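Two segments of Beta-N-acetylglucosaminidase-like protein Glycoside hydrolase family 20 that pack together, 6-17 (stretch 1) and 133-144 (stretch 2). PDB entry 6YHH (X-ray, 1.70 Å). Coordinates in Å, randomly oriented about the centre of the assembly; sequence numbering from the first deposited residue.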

# COMPACT_ATOMS: atom_id res chain seq x y z
N GLN A 6 -3.70 15.89 28.67
CA GLN A 6 -4.33 15.99 27.37
C GLN A 6 -3.35 15.58 26.28
O GLN A 6 -3.70 15.62 25.11
CB GLN A 6 -4.72 17.45 27.15
CG GLN A 6 -5.79 17.90 28.11
CD GLN A 6 -6.03 19.40 27.99
OE1 GLN A 6 -5.38 20.19 28.65
NE2 GLN A 6 -6.91 19.78 27.10
N LEU A 7 -2.10 15.30 26.66
CA LEU A 7 -1.06 15.01 25.67
C LEU A 7 -1.12 13.55 25.26
O LEU A 7 -1.02 12.64 26.10
CB LEU A 7 0.35 15.39 26.18
CG LEU A 7 0.54 16.89 26.63
CD1 LEU A 7 2.02 17.06 27.00
CD2 LEU A 7 0.07 17.89 25.58
N ASN A 8 -1.11 13.36 23.94
CA ASN A 8 -1.08 11.97 23.41
C ASN A 8 0.26 11.48 23.03
O ASN A 8 0.57 11.23 21.86
CB ASN A 8 -2.14 11.83 22.33
CG ASN A 8 -3.53 12.15 22.88
OD1 ASN A 8 -3.93 11.57 23.88
ND2 ASN A 8 -4.25 13.06 22.22
N LEU A 9 1.11 11.31 24.06
CA LEU A 9 2.51 10.89 23.87
C LEU A 9 2.59 9.42 24.10
O LEU A 9 2.05 8.92 25.11
CB LEU A 9 3.49 11.59 24.83
CG LEU A 9 3.35 13.11 24.86
CD1 LEU A 9 4.35 13.77 25.84
CD2 LEU A 9 3.46 13.72 23.46
N MET A 10 3.33 8.67 23.27
CA MET A 10 3.43 7.23 23.44
C MET A 10 4.69 6.80 22.66
O MET A 10 4.79 7.11 21.47
CB MET A 10 2.25 6.45 22.90
CG MET A 10 2.31 4.98 23.27
SD MET A 10 0.85 4.03 22.72
CE MET A 10 -0.50 4.88 23.55
N PRO A 11 5.68 6.14 23.28
CA PRO A 11 5.74 5.90 24.74
C PRO A 11 5.65 7.19 25.58
O PRO A 11 6.23 8.21 25.19
CB PRO A 11 7.12 5.28 24.91
CG PRO A 11 7.44 4.67 23.58
CD PRO A 11 6.90 5.64 22.58
N TRP A 12 4.98 7.09 26.73
CA TRP A 12 4.95 8.22 27.68
C TRP A 12 6.39 8.52 28.15
O TRP A 12 7.10 7.56 28.59
CB TRP A 12 4.08 7.88 28.86
CG TRP A 12 3.87 9.10 29.69
CD1 TRP A 12 4.50 9.40 30.88
CD2 TRP A 12 3.12 10.25 29.33
NE1 TRP A 12 4.16 10.67 31.29
CE2 TRP A 12 3.27 11.21 30.38
CE3 TRP A 12 2.25 10.56 28.26
CZ2 TRP A 12 2.62 12.46 30.36
CZ3 TRP A 12 1.60 11.79 28.25
CH2 TRP A 12 1.79 12.74 29.30
N PRO A 13 6.85 9.78 27.97
CA PRO A 13 8.25 10.05 28.29
C PRO A 13 8.56 9.99 29.80
O PRO A 13 7.66 10.08 30.65
CB PRO A 13 8.46 11.45 27.79
CG PRO A 13 7.43 11.62 26.67
CD PRO A 13 6.24 10.89 27.24
N GLN A 14 9.82 9.79 30.11
CA GLN A 14 10.29 9.56 31.49
C GLN A 14 10.01 10.83 32.35
O GLN A 14 9.71 10.72 33.55
CB GLN A 14 11.79 9.20 31.56
CG GLN A 14 12.23 7.90 30.86
CD GLN A 14 11.73 6.63 31.52
OE1 GLN A 14 11.29 6.62 32.72
NE2 GLN A 14 11.72 5.54 30.73
N ASN A 15 10.10 11.98 31.75
CA ASN A 15 9.84 13.27 32.44
C ASN A 15 9.09 14.17 31.51
O ASN A 15 9.55 14.40 30.37
CB ASN A 15 11.15 13.97 32.82
CG ASN A 15 12.05 13.11 33.69
OD1 ASN A 15 12.94 12.37 33.22
ND2 ASN A 15 11.79 13.16 34.93
N VAL A 16 8.00 14.72 32.02
CA VAL A 16 7.19 15.66 31.19
C VAL A 16 6.68 16.76 32.09
O VAL A 16 5.94 16.48 33.03
CB VAL A 16 5.93 14.97 30.63
CG1 VAL A 16 5.09 15.96 29.78
CG2 VAL A 16 6.33 13.72 29.83
N VAL A 17 6.97 18.01 31.73
CA VAL A 17 6.36 19.16 32.40
C VAL A 17 5.78 20.11 31.36
O VAL A 17 6.46 20.43 30.40
CB VAL A 17 7.39 19.89 33.26
CG1 VAL A 17 6.75 21.06 34.02
CG2 VAL A 17 7.97 18.89 34.23
N PHE A 133 2.57 23.95 19.51
CA PHE A 133 3.17 23.01 20.45
C PHE A 133 3.17 23.68 21.81
O PHE A 133 3.45 24.86 21.92
CB PHE A 133 4.60 22.69 20.12
CG PHE A 133 4.83 22.11 18.75
CD1 PHE A 133 4.54 20.80 18.48
CD2 PHE A 133 5.43 22.86 17.74
CE1 PHE A 133 4.82 20.28 17.26
CE2 PHE A 133 5.73 22.31 16.50
CZ PHE A 133 5.41 21.01 16.28
N PRO A 134 2.70 22.98 22.83
CA PRO A 134 2.67 23.58 24.17
C PRO A 134 4.09 23.78 24.71
O PRO A 134 4.99 22.97 24.53
CB PRO A 134 1.85 22.59 24.97
CG PRO A 134 2.13 21.30 24.30
CD PRO A 134 2.16 21.61 22.85
N VAL A 135 4.30 24.92 25.34
CA VAL A 135 5.53 25.23 26.05
C VAL A 135 5.66 24.14 27.14
O VAL A 135 4.70 23.92 27.89
CB VAL A 135 5.45 26.67 26.67
CG1 VAL A 135 6.57 26.91 27.69
CG2 VAL A 135 5.63 27.66 25.56
N SER A 136 6.82 23.48 27.14
CA SER A 136 7.00 22.25 27.92
C SER A 136 8.46 21.83 27.91
O SER A 136 9.24 22.23 27.01
CB SER A 136 6.10 21.15 27.30
OG SER A 136 6.44 20.99 25.92
N GLN A 137 8.81 20.90 28.82
CA GLN A 137 10.13 20.35 28.88
C GLN A 137 10.01 18.86 29.12
O GLN A 137 9.29 18.45 30.02
CB GLN A 137 10.99 20.94 30.03
CG GLN A 137 11.12 22.45 29.96
CD GLN A 137 9.98 23.12 30.74
OE1 GLN A 137 9.70 22.70 31.86
NE2 GLN A 137 9.28 24.09 30.14
N ILE A 138 10.72 18.12 28.27
CA ILE A 138 10.69 16.68 28.31
C ILE A 138 12.08 16.20 28.34
O ILE A 138 12.92 16.68 27.54
CB ILE A 138 9.91 16.12 27.07
CG1 ILE A 138 8.44 16.36 27.20
CG2 ILE A 138 10.22 14.64 26.82
CD1 ILE A 138 7.60 16.09 25.94
N SER A 139 12.41 15.21 29.18
CA SER A 139 13.66 14.55 29.12
C SER A 139 13.37 13.07 29.22
O SER A 139 12.51 12.64 30.02
CB SER A 139 14.73 15.04 30.17
OG SER A 139 14.32 14.73 31.40
N ASP A 140 14.05 12.31 28.37
CA ASP A 140 13.56 10.94 28.11
C ASP A 140 14.68 10.00 27.77
O ASP A 140 15.77 10.41 27.41
CB ASP A 140 12.56 11.04 26.88
CG ASP A 140 11.55 9.92 26.79
OD1 ASP A 140 11.37 9.13 27.74
OD2 ASP A 140 10.87 9.87 25.73
N PHE A 141 14.40 8.71 27.93
CA PHE A 141 15.32 7.66 27.62
C PHE A 141 14.52 6.36 27.77
O PHE A 141 13.50 6.32 28.46
CB PHE A 141 16.51 7.66 28.65
CG PHE A 141 16.04 7.64 30.13
CD1 PHE A 141 15.78 8.79 30.81
CD2 PHE A 141 15.76 6.43 30.77
CE1 PHE A 141 15.30 8.78 32.12
CE2 PHE A 141 15.34 6.38 32.10
CZ PHE A 141 15.10 7.59 32.76
N PRO A 142 15.03 5.27 27.16
CA PRO A 142 14.32 4.02 27.26
C PRO A 142 14.60 3.19 28.52
O PRO A 142 15.77 3.07 28.96
CB PRO A 142 14.87 3.23 26.01
CG PRO A 142 16.24 3.75 25.80
CD PRO A 142 16.16 5.18 26.23
N ARG A 143 13.59 2.47 29.00
CA ARG A 143 13.75 1.51 30.05
C ARG A 143 14.57 0.31 29.66
O ARG A 143 15.45 -0.14 30.45
CB ARG A 143 12.37 1.07 30.57
CG ARG A 143 12.43 0.10 31.76
CD ARG A 143 11.02 -0.30 32.22
NE ARG A 143 11.16 -1.34 33.23
CZ ARG A 143 10.21 -2.26 33.47
NH1 ARG A 143 9.08 -2.27 32.79
NH2 ARG A 143 10.40 -3.24 34.34
N PHE A 144 14.37 -0.24 28.44
CA PHE A 144 15.11 -1.41 27.98
C PHE A 144 15.81 -1.06 26.71
O PHE A 144 15.25 -0.26 25.87
CB PHE A 144 14.15 -2.61 27.67
CG PHE A 144 13.45 -3.14 28.89
CD1 PHE A 144 14.15 -3.96 29.78
CD2 PHE A 144 12.11 -2.85 29.18
CE1 PHE A 144 13.51 -4.43 30.94
CE2 PHE A 144 11.50 -3.35 30.31
CZ PHE A 144 12.21 -4.16 31.18
O HOH W 1 8.83 8.44 24.49

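Residues 15-17 pair antiparallel with 137-139, far away in sequence, and the contact buries 632 Å² in all, counting both sides. Gln14, Val17 and Ile138 cover the most surface, and each holds the pair together in a different way.

Val17 sits in the hydrogen-bonded pair with Gln137. Its N donates to Gln137 O at 2.9 Å, and Gln137 N returns a bond to Val17 O, also at 2.9 Å; both are close to straight, as expected where two extended backbones face each other squarely. Two residues back the pattern repeats with Asn15 and Ser139, less evenly: Ser139 N reaches Asn15 O at 3.2 Å, while the bond from Asn15 N to Ser139 O, 3.0 Å long, is weak because it is bent. The side chains of these four residues share one face of the sheet. The end of the Gln137 side chain comes nearer the other strand, with Gln137 OE1 3.9 Å from Val17 CB.

Val16 and Ile138 form the non-hydrogen-bonded pair between these two, and their side chains lie on the other face. Ile138 gathers the apolar contacts here: its CG1 lies 4.2 Å from Val16 CG1, its CG2 is 3.8 Å from Pro13 CB, and its CD1 is 4.0 Å from Leu9 CD1. One branched side chain thus touches both the strand and the loop that leads into it. The backbone adds a CA-H...O contact, Ile138 CA to Asn15 O at 3.3 Å. Farther along, Leu7 CD2 meets Pro134 CG at 4.2 Å, a separate apolar contact.

Gln14, just before the strand, covers the largest area and uses both backbone and side chain. Its N donates to Asp140 OD1 at 2.9 Å, so a carboxylate rather than a backbone carbonyl receives this amide. The side chain, with chi1 and chi2 both m, brings NE2 to Phe141 O, where it donates a 3.0 Å hydrogen bond. On the way it crosses the Phe141 ring: Gln14 CG stands 3.4 Å from the ring centroid and only 11° off the normal, a CH-π contact over the face. An amide side chain therefore spends its polar end on a carbonyl and its aliphatic part on an aromatic ring.

Water 1 lies 2.7 Å from Pro11 O and 2.8 Å from Asp140 OD2, within reach of the loop backbone and the carboxylate.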